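Local coordinates for putative citrate lyase, alfa subunit (Streptococcus mutans, PDB 2HJ0), which belongs to the citrate lyase alpha-subunit (CitF) family, enzyme-complex subunits in which helices pack on mixed beta-sheets, at residues Ala133-Asn141 with Tyr489-Ile497; Ala15-Glu22 with Glu498-Asp506. All coordinates share one frame; numbering follows the deposited sequence.

Contact 1 of 2, residues Ala133-Asn141 with Tyr489-Ile497; sequences AISEGIMEN and YGDKIVALI
Ile134, on the last turn of helix 127-135, packs against Val494 of strand 493-498. Its CG2 branch lies across CG1 of Val494 at 3.3 Å. Both residues are buried, which makes this apolar end the closely packed one. The other end is looser and lies closer to solvent. There Lys492, with CG anti to its backbone N (chi1 176°) and the chain stretched as far as CE, passes over Gly137, CE coming 3.9 Å from Gly137 CA. Gly137 has left-handed backbone angles (phi 92°), at which a side chain would be jammed against the preceding carbonyl O. A bend at the final torsion of Lys492 then brings NZ to the carbonyl of Glu140, a weak hydrogen bond of 2.8 Å from NZ to Glu140 O, with Met139 O 3.1 Å from NZ. Glu140 itself is an exposed residue. Val494 and Ala495 form a classic beta bulge opposite Val508 of strand 504-511. On its other edge strand 493-498 pairs with strand 143-145, whose Val143 also touches Ile134, and Ile113 of helix 109-114 packs on Met139.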
ATOM      1  N   ALA A 133      24.260 -27.728   5.841  1.00 18.17           N
ATOM      2  CA  ALA A 133      24.845 -27.327   7.111  1.00 18.16           C
ATOM      3  C   ALA A 133      23.815 -27.487   8.242  1.00 18.59           C
ATOM      4  O   ALA A 133      24.036 -28.246   9.190  1.00 18.36           O
ATOM      5  CB  ALA A 133      25.327 -25.889   7.037  1.00 15.86           C
ATOM      6  N   ILE A 134      22.689 -26.784   8.144  1.00 18.62           N
ATOM      7  CA  ILE A 134      21.659 -26.870   9.174  1.00 19.01           C
ATOM      8  C   ILE A 134      21.260 -28.297   9.534  1.00 20.58           C
ATOM      9  O   ILE A 134      20.950 -28.598  10.686  1.00 21.02           O
ATOM     10  CB  ILE A 134      20.404 -26.119   8.755  1.00 16.84           C
ATOM     11  CG1 ILE A 134      20.701 -24.629   8.732  1.00 16.35           C
ATOM     12  CG2 ILE A 134      19.271 -26.421   9.717  1.00 16.06           C
ATOM     13  CD1 ILE A 134      21.054 -24.070  10.084  1.00 16.92           C
ATOM     14  N   SER A 135      21.294 -29.176   8.544  1.00 21.04           N
ATOM     15  CA  SER A 135      20.914 -30.560   8.749  1.00 21.70           C
ATOM     16  C   SER A 135      21.956 -31.341   9.551  1.00 23.15           C
ATOM     17  O   SER A 135      21.661 -32.408  10.081  1.00 21.98           O
ATOM     18  CB  SER A 135      20.686 -31.224   7.389  1.00 21.06           C
ATOM     19  OG  SER A 135      19.565 -32.089   7.412  1.00 23.29           O
ATOM     20  N   GLU A 136      23.174 -30.814   9.638  1.00 25.24           N
ATOM     21  CA  GLU A 136      24.217 -31.496  10.380  1.00 26.55           C
ATOM     22  C   GLU A 136      24.364 -30.952  11.794  1.00 26.15           C
ATOM     23  O   GLU A 136      25.288 -31.323  12.515  1.00 26.45           O
ATOM     24  CB  GLU A 136      25.556 -31.415   9.643  1.00 27.72           C
ATOM     25  CG  GLU A 136      26.311 -30.122   9.822  1.00 32.40           C
ATOM     26  CD  GLU A 136      27.748 -30.208   9.293  1.00 35.39           C
ATOM     27  OE1 GLU A 136      27.932 -30.473   8.077  1.00 35.03           O
ATOM     28  OE2 GLU A 136      28.696 -30.010  10.097  1.00 37.32           O
ATOM     29  N   GLY A 137      23.465 -30.057  12.183  1.00 25.96           N
ATOM     30  CA  GLY A 137      23.506 -29.519  13.532  1.00 25.89           C
ATOM     31  C   GLY A 137      24.278 -28.238  13.772  1.00 24.48           C
ATOM     32  O   GLY A 137      24.531 -27.889  14.915  1.00 24.57           O
ATOM     33  N   ILE A 138      24.651 -27.536  12.713  1.00 24.68           N
ATOM     34  CA  ILE A 138      25.389 -26.287  12.843  1.00 25.70           C
ATOM     35  C   ILE A 138      24.788 -25.317  13.864  1.00 26.06           C
ATOM     36  O   ILE A 138      25.497 -24.844  14.733  1.00 27.27           O
ATOM     37  CB  ILE A 138      25.483 -25.561  11.480  1.00 27.49           C
ATOM     38  CG1 ILE A 138      26.272 -26.413  10.504  1.00 29.46           C
ATOM     39  CG2 ILE A 138      26.148 -24.209  11.630  1.00 28.89           C
ATOM     40  CD1 ILE A 138      27.610 -26.849  11.052  1.00 29.50           C
HETATM   41  N   MSE A 139      23.501 -24.994  13.742  1.00 26.90           N
HETATM   42  CA  MSE A 139      22.855 -24.076  14.679  1.00 26.27           C
HETATM   43  C   MSE A 139      22.433 -24.788  15.946  1.00 25.34           C
HETATM   44  O   MSE A 139      22.159 -25.983  15.946  1.00 24.90           O
HETATM   45  CB  MSE A 139      21.588 -23.442  14.089  1.00 27.44           C
HETATM   46  CG  MSE A 139      21.777 -22.327  13.083  1.00 29.84           C
HETATM   47 SE   MSE A 139      20.559 -20.841  13.462  1.00 32.16          SE
HETATM   48  CE  MSE A 139      18.848 -21.725  13.267  1.00 32.08           C
ATOM     49  N   GLU A 140      22.371 -24.027  17.026  1.00 26.29           N
ATOM     50  CA  GLU A 140      21.940 -24.550  18.300  1.00 27.21           C
ATOM     51  C   GLU A 140      20.412 -24.520  18.316  1.00 26.74           C
ATOM     52  O   GLU A 140      19.761 -25.484  18.723  1.00 27.76           O
ATOM     53  CB  GLU A 140      22.504 -23.689  19.415  1.00 29.32           C
ATOM     54  CG  GLU A 140      22.060 -24.103  20.800  1.00 34.28           C
ATOM     55  CD  GLU A 140      22.782 -23.337  21.894  1.00 37.38           C
ATOM     56  OE1 GLU A 140      22.377 -23.462  23.076  1.00 39.14           O
ATOM     57  OE2 GLU A 140      23.756 -22.615  21.568  1.00 38.85           O
ATOM     58  N   ASN A 141      19.841 -23.410  17.863  1.00 25.42           N
ATOM     59  CA  ASN A 141      18.392 -23.266  17.793  1.00 24.02           C
ATOM     60  C   ASN A 141      17.858 -23.859  16.486  1.00 22.65           C
ATOM     61  O   ASN A 141      18.583 -23.961  15.493  1.00 22.78           O
ATOM     62  CB  ASN A 141      18.021 -21.785  17.889  1.00 24.30           C
ATOM     63  CG  ASN A 141      17.923 -21.308  19.311  1.00 23.02           C
ATOM     64  OD1 ASN A 141      17.938 -20.105  19.578  1.00 22.77           O
ATOM     65  ND2 ASN A 141      17.808 -22.252  20.238  1.00 22.49           N
ATOM     66  N   TYR A 489      18.959 -40.939  11.548  1.00 53.82           N
ATOM     67  CA  TYR A 489      18.662 -39.631  12.134  1.00 51.82           C
ATOM     68  C   TYR A 489      19.181 -39.484  13.552  1.00 49.77           C
ATOM     69  O   TYR A 489      19.252 -40.451  14.300  1.00 49.99           O
ATOM     70  CB  TYR A 489      17.154 -39.348  12.127  1.00 52.98           C
ATOM     71  CG  TYR A 489      16.574 -39.068  10.754  1.00 54.68           C
ATOM     72  CD1 TYR A 489      16.324 -40.102   9.856  1.00 56.07           C
ATOM     73  CD2 TYR A 489      16.288 -37.764  10.346  1.00 55.65           C
ATOM     74  CE1 TYR A 489      15.802 -39.850   8.587  1.00 56.88           C
ATOM     75  CE2 TYR A 489      15.767 -37.502   9.075  1.00 56.78           C
ATOM     76  CZ  TYR A 489      15.527 -38.553   8.203  1.00 57.22           C
ATOM     77  OH  TYR A 489      15.019 -38.316   6.949  1.00 58.49           O
ATOM     78  N   GLY A 490      19.543 -38.254  13.908  1.00 48.20           N
ATOM     79  CA  GLY A 490      20.048 -37.975  15.238  1.00 45.12           C
ATOM     80  C   GLY A 490      18.919 -37.665  16.199  1.00 43.47           C
ATOM     81  O   GLY A 490      17.776 -38.050  15.961  1.00 43.12           O
ATOM     82  N   ASP A 491      19.234 -36.964  17.283  1.00 42.07           N
ATOM     83  CA  ASP A 491      18.239 -36.616  18.287  1.00 39.99           C
ATOM     84  C   ASP A 491      18.005 -35.125  18.373  1.00 37.41           C
ATOM     85  O   ASP A 491      17.122 -34.667  19.100  1.00 37.16           O
ATOM     86  CB  ASP A 491      18.670 -37.137  19.658  1.00 42.83           C
ATOM     87  CG  ASP A 491      18.213 -38.562  19.907  1.00 45.37           C
ATOM     88  OD1 ASP A 491      16.982 -38.761  20.068  1.00 46.88           O
ATOM     89  OD2 ASP A 491      19.077 -39.475  19.933  1.00 45.82           O
ATOM     90  N   LYS A 492      18.804 -34.367  17.636  1.00 33.89           N
ATOM     91  CA  LYS A 492      18.669 -32.922  17.646  1.00 31.03           C
ATOM     92  C   LYS A 492      17.643 -32.439  16.638  1.00 28.88           C
ATOM     93  O   LYS A 492      17.653 -32.853  15.481  1.00 28.00           O
ATOM     94  CB  LYS A 492      20.011 -32.249  17.350  1.00 30.76           C
ATOM     95  CG  LYS A 492      19.899 -30.733  17.250  1.00 29.95           C
ATOM     96  CD  LYS A 492      21.215 -30.071  16.887  1.00 31.32           C
ATOM     97  CE  LYS A 492      20.973 -28.666  16.343  1.00 31.57           C
ATOM     98  NZ  LYS A 492      20.104 -27.846  17.238  1.00 30.41           N
ATOM     99  N   ILE A 493      16.755 -31.560  17.086  1.00 26.07           N
ATOM    100  CA  ILE A 493      15.747 -31.006  16.205  1.00 23.79           C
ATOM    101  C   ILE A 493      16.391 -29.868  15.420  1.00 22.93           C
ATOM    102  O   ILE A 493      16.560 -28.759  15.929  1.00 23.01           O
ATOM    103  CB  ILE A 493      14.563 -30.455  16.989  1.00 22.69           C
ATOM    104  CG1 ILE A 493      14.010 -31.533  17.922  1.00 21.17           C
ATOM    105  CG2 ILE A 493      13.507 -29.966  16.024  1.00 21.60           C
ATOM    106  CD1 ILE A 493      13.496 -32.763  17.214  1.00 21.07           C
ATOM    107  N   VAL A 494      16.766 -30.163  14.183  1.00 21.74           N
ATOM    108  CA  VAL A 494      17.407 -29.204  13.295  1.00 19.91           C
ATOM    109  C   VAL A 494      16.520 -28.024  12.884  1.00 18.29           C
ATOM    110  O   VAL A 494      17.016 -26.919  12.640  1.00 16.47           O
ATOM    111  CB  VAL A 494      17.909 -29.937  12.039  1.00 20.61           C
ATOM    112  CG1 VAL A 494      17.733 -29.075  10.801  1.00 22.30           C
ATOM    113  CG2 VAL A 494      19.366 -30.308  12.232  1.00 20.84           C
ATOM    114  N   ALA A 495      15.212 -28.260  12.815  1.00 16.98           N
ATOM    115  CA  ALA A 495      14.262 -27.223  12.422  1.00 15.09           C
ATOM    116  C   ALA A 495      12.804 -27.596  12.714  1.00 13.49           C
ATOM    117  O   ALA A 495      12.447 -28.767  12.780  1.00 12.36           O
ATOM    118  CB  ALA A 495      14.426 -26.933  10.935  1.00 14.54           C
ATOM    119  N   LEU A 496      11.964 -26.588  12.884  1.00 12.17           N
ATOM    120  CA  LEU A 496      10.553 -26.815  13.121  1.00 12.45           C
ATOM    121  C   LEU A 496       9.778 -26.391  11.866  1.00 12.96           C
ATOM    122  O   LEU A 496      10.114 -25.389  11.222  1.00 14.71           O
ATOM    123  CB  LEU A 496      10.095 -25.983  14.325  1.00 13.28           C
ATOM    124  CG  LEU A 496      10.872 -26.176  15.653  1.00 14.34           C
ATOM    125  CD1 LEU A 496      10.340 -25.224  16.717  1.00 11.84           C
ATOM    126  CD2 LEU A 496      10.741 -27.616  16.134  1.00 14.82           C
ATOM    127  N   ILE A 497       8.762 -27.150  11.480  1.00 12.52           N
ATOM    128  CA  ILE A 497       7.971 -26.741  10.320  1.00 11.69           C
ATOM    129  C   ILE A 497       6.651 -26.199  10.853  1.00  9.99           C
ATOM    130  O   ILE A 497       5.844 -26.939  11.416  1.00  7.30           O
ATOM    131  CB  ILE A 497       7.693 -27.924   9.323  1.00 12.55           C
ATOM    132  CG1 ILE A 497       8.932 -28.197   8.454  1.00 13.13           C
ATOM    133  CG2 ILE A 497       6.556 -27.566   8.385  1.00 11.70           C
ATOM    134  CD1 ILE A 497      10.171 -28.584   9.231  1.00 14.73           C
TER

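Contact 2 of 2, residues Ala15-Glu22 with Glu498-Asp506; sequences ANQYGVFE and EYRDGSLID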
ATOM      1  N   ALA A  15       5.571 -29.278  20.759  1.00 40.71           N
ATOM      2  CA  ALA A  15       4.140 -29.466  20.568  1.00 41.59           C
ATOM      3  C   ALA A  15       3.373 -28.595  21.547  1.00 42.34           C
ATOM      4  O   ALA A  15       2.236 -28.215  21.293  1.00 42.18           O
ATOM      5  CB  ALA A  15       3.777 -30.923  20.772  1.00 42.10           C
ATOM      6  N   ASN A  16       4.009 -28.281  22.669  1.00 43.94           N
ATOM      7  CA  ASN A  16       3.399 -27.457  23.699  1.00 45.05           C
ATOM      8  C   ASN A  16       3.744 -25.986  23.454  1.00 46.38           C
ATOM      9  O   ASN A  16       2.914 -25.107  23.663  1.00 46.32           O
ATOM     10  CB  ASN A  16       3.894 -27.915  25.076  1.00 44.62           C
ATOM     11  CG  ASN A  16       3.153 -27.250  26.220  1.00 44.22           C
ATOM     12  OD1 ASN A  16       3.579 -26.217  26.741  1.00 42.14           O
ATOM     13  ND2 ASN A  16       2.026 -27.839  26.609  1.00 44.38           N
ATOM     14  N   GLN A  17       4.971 -25.737  23.001  1.00 48.02           N
ATOM     15  CA  GLN A  17       5.449 -24.386  22.710  1.00 50.14           C
ATOM     16  C   GLN A  17       4.551 -23.785  21.630  1.00 50.64           C
ATOM     17  O   GLN A  17       4.011 -22.694  21.786  1.00 50.61           O
ATOM     18  CB  GLN A  17       6.899 -24.455  22.218  1.00 51.53           C
ATOM     19  CG  GLN A  17       7.895 -23.579  22.971  1.00 53.33           C
ATOM     20  CD  GLN A  17       8.165 -22.248  22.279  1.00 54.57           C
ATOM     21  OE1 GLN A  17       7.271 -21.406  22.144  1.00 55.32           O
ATOM     22  NE2 GLN A  17       9.407 -22.055  21.832  1.00 54.26           N
ATOM     23  N   TYR A  18       4.396 -24.525  20.537  1.00 52.09           N
ATOM     24  CA  TYR A  18       3.562 -24.121  19.407  1.00 53.33           C
ATOM     25  C   TYR A  18       2.263 -24.923  19.465  1.00 54.58           C
ATOM     26  O   TYR A  18       2.134 -25.848  20.269  1.00 55.04           O
ATOM     27  CB  TYR A  18       4.276 -24.431  18.088  1.00 52.66           C
ATOM     28  CG  TYR A  18       5.490 -23.576  17.796  1.00 52.15           C
ATOM     29  CD1 TYR A  18       5.434 -22.565  16.837  1.00 52.39           C
ATOM     30  CD2 TYR A  18       6.690 -23.771  18.477  1.00 51.07           C
ATOM     31  CE1 TYR A  18       6.542 -21.771  16.564  1.00 52.37           C
ATOM     32  CE2 TYR A  18       7.806 -22.981  18.212  1.00 50.84           C
ATOM     33  CZ  TYR A  18       7.724 -21.983  17.256  1.00 51.44           C
ATOM     34  OH  TYR A  18       8.809 -21.182  16.993  1.00 51.85           O
ATOM     35  N   GLY A  19       1.304 -24.574  18.614  1.00 55.46           N
ATOM     36  CA  GLY A  19       0.052 -25.308  18.592  1.00 56.69           C
ATOM     37  C   GLY A  19       0.353 -26.694  18.059  1.00 57.88           C
ATOM     38  O   GLY A  19       0.994 -26.837  17.024  1.00 58.25           O
ATOM     39  N   VAL A  20      -0.097 -27.727  18.754  1.00 59.50           N
ATOM     40  CA  VAL A  20       0.177 -29.082  18.302  1.00 60.86           C
ATOM     41  C   VAL A  20      -0.958 -29.685  17.473  1.00 61.73           C
ATOM     42  O   VAL A  20      -1.849 -30.356  18.002  1.00 62.48           O
ATOM     43  CB  VAL A  20       0.507 -30.017  19.517  1.00 62.10           C
ATOM     44  CG1 VAL A  20      -0.606 -29.936  20.577  1.00 60.95           C
ATOM     45  CG2 VAL A  20       0.700 -31.462  19.040  1.00 62.27           C
ATOM     46  N   PHE A  21      -0.926 -29.426  16.170  1.00 61.57           N
ATOM     47  CA  PHE A  21      -1.927 -29.969  15.255  1.00 62.49           C
ATOM     48  C   PHE A  21      -1.697 -29.393  13.875  1.00 62.17           C
ATOM     49  O   PHE A  21      -0.723 -28.675  13.657  1.00 62.15           O
ATOM     50  CB  PHE A  21      -3.359 -29.650  15.728  1.00 63.75           C
ATOM     51  CG  PHE A  21      -3.821 -28.257  15.395  1.00 64.67           C
ATOM     52  CD1 PHE A  21      -3.247 -27.152  16.022  1.00 65.33           C
ATOM     53  CD2 PHE A  21      -4.812 -28.047  14.436  1.00 64.23           C
ATOM     54  CE1 PHE A  21      -3.645 -25.854  15.698  1.00 65.59           C
ATOM     55  CE2 PHE A  21      -5.217 -26.756  14.103  1.00 64.81           C
ATOM     56  CZ  PHE A  21      -4.631 -25.653  14.737  1.00 64.99           C
ATOM     57  N   GLU A  22      -2.591 -29.708  12.943  1.00 61.92           N
ATOM     58  CA  GLU A  22      -2.459 -29.200  11.588  1.00 61.45           C
ATOM     59  C   GLU A  22      -3.558 -29.684  10.656  1.00 60.16           C
ATOM     60  O   GLU A  22      -3.775 -29.108   9.595  1.00 58.63           O
ATOM     61  CB  GLU A  22      -1.103 -29.600  11.035  1.00 62.57           C
ATOM     62  CG  GLU A  22      -0.852 -29.147   9.624  1.00 66.33           C
ATOM     63  CD  GLU A  22      -1.234 -30.199   8.594  1.00 68.17           C
ATOM     64  OE1 GLU A  22      -0.475 -30.337   7.601  1.00 68.78           O
ATOM     65  OE2 GLU A  22      -2.277 -30.877   8.775  1.00 67.90           O
ATOM     66  N   GLU A 498       6.457 -24.893  10.696  1.00  9.63           N
ATOM     67  CA  GLU A 498       5.235 -24.247  11.140  1.00  9.78           C
ATOM     68  C   GLU A 498       4.245 -24.194   9.979  1.00 10.13           C
ATOM     69  O   GLU A 498       4.570 -23.699   8.909  1.00 10.54           O
ATOM     70  CB  GLU A 498       5.507 -22.820  11.624  1.00  9.98           C
ATOM     71  CG  GLU A 498       4.217 -22.062  11.945  1.00 13.86           C
ATOM     72  CD  GLU A 498       4.394 -20.555  11.975  1.00 15.90           C
ATOM     73  OE1 GLU A 498       4.804 -20.009  13.021  1.00 18.56           O
ATOM     74  OE2 GLU A 498       4.128 -19.911  10.937  1.00 17.66           O
ATOM     75  N   TYR A 499       3.047 -24.724  10.195  1.00 10.61           N
ATOM     76  CA  TYR A 499       1.994 -24.714   9.184  1.00 11.10           C
ATOM     77  C   TYR A 499       1.512 -23.278   8.986  1.00 12.53           C
ATOM     78  O   TYR A 499       1.648 -22.435   9.881  1.00 12.55           O
ATOM     79  CB  TYR A 499       0.811 -25.565   9.641  1.00 11.17           C
ATOM     80  CG  TYR A 499      -0.236 -25.797   8.575  1.00 10.81           C
ATOM     81  CD1 TYR A 499       0.080 -26.495   7.414  1.00  9.52           C
ATOM     82  CD2 TYR A 499      -1.550 -25.335   8.732  1.00 11.46           C
ATOM     83  CE1 TYR A 499      -0.870 -26.736   6.434  1.00 10.00           C
ATOM     84  CE2 TYR A 499      -2.515 -25.575   7.748  1.00 11.85           C
ATOM     85  CZ  TYR A 499      -2.156 -26.278   6.601  1.00 11.94           C
ATOM     86  OH  TYR A 499      -3.077 -26.524   5.612  1.00 16.08           O
ATOM     87  N   ARG A 500       0.921 -23.011   7.827  1.00 12.32           N
ATOM     88  CA  ARG A 500       0.434 -21.674   7.522  1.00 14.78           C
ATOM     89  C   ARG A 500      -0.373 -21.018   8.650  1.00 15.04           C
ATOM     90  O   ARG A 500      -0.311 -19.800   8.829  1.00 15.73           O
ATOM     91  CB  ARG A 500      -0.402 -21.695   6.228  1.00 15.76           C
ATOM     92  CG  ARG A 500      -1.691 -22.503   6.304  1.00 18.51           C
ATOM     93  CD  ARG A 500      -2.506 -22.379   5.017  1.00 21.59           C
ATOM     94  NE  ARG A 500      -2.390 -21.014   4.467  1.00 23.58           N
ATOM     95  CZ  ARG A 500      -3.312 -20.410   3.723  1.00 21.48           C
ATOM     96  NH1 ARG A 500      -4.448 -21.040   3.417  1.00 20.66           N
ATOM     97  NH2 ARG A 500      -3.096 -19.172   3.303  1.00 19.31           N
ATOM     98  N   ASP A 501      -1.121 -21.813   9.414  1.00 14.92           N
ATOM     99  CA  ASP A 501      -1.938 -21.259  10.494  1.00 15.62           C
ATOM    100  C   ASP A 501      -1.162 -20.927  11.766  1.00 15.77           C
ATOM    101  O   ASP A 501      -1.718 -20.362  12.707  1.00 16.42           O
ATOM    102  CB  ASP A 501      -3.108 -22.192  10.820  1.00 15.20           C
ATOM    103  CG  ASP A 501      -2.658 -23.530  11.339  1.00 17.52           C
ATOM    104  OD1 ASP A 501      -1.425 -23.749  11.433  1.00 16.94           O
ATOM    105  OD2 ASP A 501      -3.542 -24.370  11.654  1.00 17.27           O
ATOM    106  N   GLY A 502       0.122 -21.271  11.795  1.00 16.28           N
ATOM    107  CA  GLY A 502       0.938 -20.957  12.958  1.00 16.56           C
ATOM    108  C   GLY A 502       1.269 -22.079  13.927  1.00 16.24           C
ATOM    109  O   GLY A 502       2.054 -21.889  14.855  1.00 17.17           O
ATOM    110  N   SER A 503       0.665 -23.239  13.721  1.00 15.08           N
ATOM    111  CA  SER A 503       0.908 -24.386  14.570  1.00 15.18           C
ATOM    112  C   SER A 503       1.977 -25.270  13.933  1.00 16.13           C
ATOM    113  O   SER A 503       2.350 -25.045  12.784  1.00 17.15           O
ATOM    114  CB  SER A 503      -0.382 -25.183  14.737  1.00 15.22           C
ATOM    115  OG  SER A 503      -0.840 -25.667  13.488  1.00 17.02           O
ATOM    116  N   LEU A 504       2.470 -26.267  14.672  1.00 16.50           N
ATOM    117  CA  LEU A 504       3.489 -27.189  14.153  1.00 15.66           C
ATOM    118  C   LEU A 504       2.851 -28.403  13.521  1.00 14.79           C
ATOM    119  O   LEU A 504       1.994 -29.044  14.124  1.00 14.22           O
ATOM    120  CB  LEU A 504       4.420 -27.677  15.259  1.00 16.31           C
ATOM    121  CG  LEU A 504       5.572 -26.750  15.598  1.00 17.73           C
ATOM    122  CD1 LEU A 504       6.428 -27.363  16.680  1.00 17.49           C
ATOM    123  CD2 LEU A 504       6.385 -26.520  14.349  1.00 19.19           C
ATOM    124  N   ILE A 505       3.290 -28.718  12.309  1.00 13.74           N
ATOM    125  CA  ILE A 505       2.775 -29.860  11.577  1.00 13.80           C
ATOM    126  C   ILE A 505       3.802 -30.985  11.622  1.00 13.09           C
ATOM    127  O   ILE A 505       3.441 -32.149  11.564  1.00 14.11           O
ATOM    128  CB  ILE A 505       2.433 -29.462  10.093  1.00 15.61           C
ATOM    129  CG1 ILE A 505       2.150 -30.693   9.238  1.00 17.11           C
ATOM    130  CG2 ILE A 505       3.603 -28.727   9.468  1.00 14.93           C
ATOM    131  CD1 ILE A 505       1.162 -31.673   9.833  1.00 18.86           C
ATOM    132  N   ASP A 506       5.079 -30.648  11.760  1.00 12.64           N
ATOM    133  CA  ASP A 506       6.113 -31.678  11.804  1.00 13.92           C
ATOM    134  C   ASP A 506       7.442 -31.061  12.253  1.00 13.83           C
ATOM    135  O   ASP A 506       7.489 -29.889  12.626  1.00 13.48           O
ATOM    136  CB  ASP A 506       6.249 -32.307  10.408  1.00 15.83           C
ATOM    137  CG  ASP A 506       7.089 -33.573  10.397  1.00 17.93           C
ATOM    138  OD1 ASP A 506       7.378 -34.134  11.477  1.00 19.19           O
ATOM    139  OD2 ASP A 506       7.450 -34.020   9.285  1.00 19.38           O
TER
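Gly19 and Ser503 bring the two backbones within 4.2 Å, CA to CA, and Leu504 N donates to Gly19 O in a 2.8 Å bond with an N-H...O angle of 160°. Just ahead of this link, following helix 12-17, Tyr18 leans on Leu504: its CB sits 3.6 Å from Leu504 CG, the two side chains crossing at a slant. The ring runs on past the isobutyl group, and Gly502 O lies in its plane at the edge, 4.0 Å from Tyr18 CD1. Glu498 OE1 is also near that edge, but its carboxylate is engaged by Arg146 and Arg153. What Tyr18 and its neighbours grip is the beta hairpin between strands 493-498 and 504-511, whose tip is a type I turn from Tyr499 to Gly502, closed by Gly502 N on Tyr499 O. Asp501 OD1 makes an Asx turn by accepting from Ser503 N, which comes from above the carboxylate plane. Ser503 OG lies 2.9 Å from the same Asp501 OD1 and 3.0 Å from Phe21 O, and its single proton could serve either. Phe21 starts out away from the hairpin, but CG set between backbone N and carbonyl carbon (chi1 80°) swings the ring back, so that Ser503 OG rides over one face and Phe21 CE1 is 3.5 Å from Ser503 CB. Val20 to Glu22 are poorly ordered, so finer details here are less certain. Glu22 CG sits over the Tyr499 ring in a CH-pi contact, 3.7 Å from the centroid, with Arg500 CG on the opposite face. As modelled, a bend at chi2 (-93°) turns the Glu22 side chain across Ile505, its end near CG1 and CD1.

Both contacts are partly buried and use one hairpin: contact 1 meets Val494 of strand 493-498 and Lys492 before it, contact 2 the turn and the first part of strand 504-511, with centres about 18 Å apart. Ile497 joins them through two probable backbone hydrogen bonds, its N to Asp506 O and its O to Ile505 N, and Leu496 packs its CD1 on Tyr18 CE2. Contact 1 is smaller, a helix end on the sheet with an aliphatic pair inside and a lysine reaching one carbonyl by a weak bond on the outer side. Contact 2 buries more surface, none of its touching residues is exposed, and it adds aromatic rings and a well-formed backbone bond as the N-terminal segment lies along the turn and the strand after it.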